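Local structure of cell envelope-related transcriptional attenuator domain-containing protein (Streptococcus agalactiae, 3OKZ) at residues T17-S21 with K276-K280. The protein is of unknown function but probably takes part in attaching glycopolymers to the bacterial cell wall. Residues are numbered along the deposited sequence; the frame is centred on the assembly and turned at random.
Sequences TKPFS and KELDK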
loop_
_atom_site.group_PDB
_atom_site.type_symbol
_atom_site.label_atom_id
_atom_site.label_comp_id
_atom_site.label_asym_id
_atom_site.label_seq_id
_atom_site.Cartn_x
_atom_site.Cartn_y
_atom_site.Cartn_z
ATOM N N THR A 17 6.606 20.774 8.066
ATOM C CA THR A 17 6.712 20.699 6.619
ATOM C C THR A 17 7.963 19.949 6.156
ATOM O O THR A 17 8.637 20.365 5.201
ATOM C CB THR A 17 6.717 22.101 5.987
ATOM O OG1 THR A 17 5.806 22.950 6.696
ATOM C CG2 THR A 17 6.265 22.019 4.529
ATOM N N LYS A 18 8.253 18.841 6.836
ATOM C CA LYS A 18 9.405 17.989 6.536
ATOM C C LYS A 18 8.931 16.775 5.723
ATOM O O LYS A 18 7.822 16.275 5.936
ATOM C CB LYS A 18 10.042 17.524 7.850
ATOM C CG LYS A 18 11.306 16.693 7.691
ATOM C CD LYS A 18 12.463 17.500 7.090
ATOM C CE LYS A 18 13.640 16.593 6.713
ATOM N NZ LYS A 18 14.686 17.288 5.905
ATOM N N PRO A 19 9.760 16.291 4.773
ATOM C CA PRO A 19 9.405 15.133 3.942
ATOM C C PRO A 19 8.957 13.976 4.827
ATOM O O PRO A 19 9.489 13.787 5.923
ATOM C CB PRO A 19 10.709 14.815 3.223
ATOM C CG PRO A 19 11.341 16.143 3.084
ATOM C CD PRO A 19 11.110 16.767 4.432
ATOM N N PHE A 20 7.989 13.190 4.375
ATOM C CA PHE A 20 7.565 12.103 5.230
ATOM C C PHE A 20 7.125 10.851 4.501
ATOM O O PHE A 20 6.959 10.851 3.282
ATOM C CB PHE A 20 6.466 12.594 6.158
ATOM C CG PHE A 20 5.175 12.901 5.457
ATOM C CD1 PHE A 20 4.174 11.934 5.358
ATOM C CD2 PHE A 20 4.949 14.162 4.903
ATOM C CE1 PHE A 20 2.966 12.224 4.721
ATOM C CE2 PHE A 20 3.738 14.458 4.263
ATOM C CZ PHE A 20 2.749 13.491 4.173
ATOM N N SER A 21 6.967 9.777 5.275
ATOM C CA SER A 21 6.542 8.488 4.750
ATOM C C SER A 21 5.268 8.066 5.433
ATOM O O SER A 21 5.118 8.200 6.646
ATOM C CB SER A 21 7.606 7.413 4.982
ATOM O OG SER A 21 7.755 7.081 6.356
ATOM N N LYS A 276 16.636 8.126 0.508
ATOM C CA LYS A 276 17.036 9.380 -0.112
ATOM C C LYS A 276 15.842 10.334 -0.170
ATOM O O LYS A 276 16.004 11.547 -0.056
ATOM C CB LYS A 276 17.564 9.146 -1.527
ATOM C CG LYS A 276 17.917 10.442 -2.258
ATOM C CD LYS A 276 18.179 10.235 -3.751
ATOM C CE LYS A 276 19.370 9.320 -4.012
ATOM N NZ LYS A 276 19.638 9.133 -5.468
ATOM N N GLU A 277 14.642 9.780 -0.343
ATOM C CA GLU A 277 13.417 10.581 -0.421
ATOM C C GLU A 277 13.069 11.252 0.900
ATOM O O GLU A 277 12.649 12.411 0.919
ATOM C CB GLU A 277 12.228 9.714 -0.843
ATOM C CG GLU A 277 12.334 9.159 -2.237
ATOM C CD GLU A 277 12.655 10.232 -3.245
ATOM O OE1 GLU A 277 12.099 11.346 -3.117
ATOM O OE2 GLU A 277 13.454 9.961 -4.169
ATOM N N LEU A 278 13.222 10.520 2.000
ATOM C CA LEU A 278 12.893 11.080 3.306
ATOM C C LEU A 278 14.074 11.810 3.936
ATOM O O LEU A 278 14.040 12.146 5.128
ATOM C CB LEU A 278 12.406 9.984 4.263
ATOM C CG LEU A 278 11.113 9.211 3.971
ATOM C CD1 LEU A 278 10.212 10.011 3.024
ATOM C CD2 LEU A 278 11.456 7.864 3.375
ATOM N N ASP A 279 15.106 12.074 3.133
ATOM C CA ASP A 279 16.297 12.758 3.631
ATOM C C ASP A 279 16.900 11.954 4.783
ATOM O O ASP A 279 17.095 12.470 5.890
ATOM C CB ASP A 279 15.967 14.178 4.125
ATOM C CG ASP A 279 15.912 15.206 2.996
ATOM O OD1 ASP A 279 16.518 14.972 1.928
ATOM O OD2 ASP A 279 15.276 16.268 3.188
ATOM N N LYS A 280 17.165 10.679 4.519
ATOM C CA LYS A 280 17.769 9.790 5.507
ATOM C C LYS A 280 19.063 9.244 4.930
ATOM O O LYS A 280 19.207 9.111 3.720
ATOM C CB LYS A 280 16.833 8.630 5.834
ATOM C CG LYS A 280 15.612 9.033 6.621
ATOM C CD LYS A 280 14.584 7.912 6.642
ATOM C CE LYS A 280 13.404 8.271 7.515
ATOM N NZ LYS A 280 13.803 8.371 8.938
#
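Asp279 OD2 is gripped by two lysines: Lys18 NZ reaches it across the contact at 3.0 Å in a hydrogen-bonded salt bridge, and Lys53 forms a second salt bridge to the same oxygen. The Lys18 ammonium comes in on the anti side of the carboxylate, 19° out of its plane. Its chain leaves with CG anti to the backbone N (chi1 -177°), bends at chi2, then runs extended to the acid. Next to this bridge, Pro19 turns its CB toward the turn, with CB 3.9 Å from Glu277 O and CG 3.9 Å from Asp279 OD2. That carbonyl also accepts a hydrogen bond from Asn51, which Pro19 touches as well. Deeper in, Leu278 covers the start of the strand. Its CD1 lies 3.4 Å from Phe20 O, and its CG sits 4.1 Å from Ser21 CB. The bond from CA to CB of Phe20 points away from the turn, and its ring meets Tyr234 edge-to-face. Ser21 pairs through its backbone with Tyr111, and Phe20 with Ile50, so the strand is fixed between its two sheet neighbours. Asp279, at positive phi (58°), is the C-prime residue of a Schellman motif: the turn that ends helix 264-277 packs against the entry to strand 20-28, an inner strand of the mixed sheet in this LytR/CpsA/Psr-family protein.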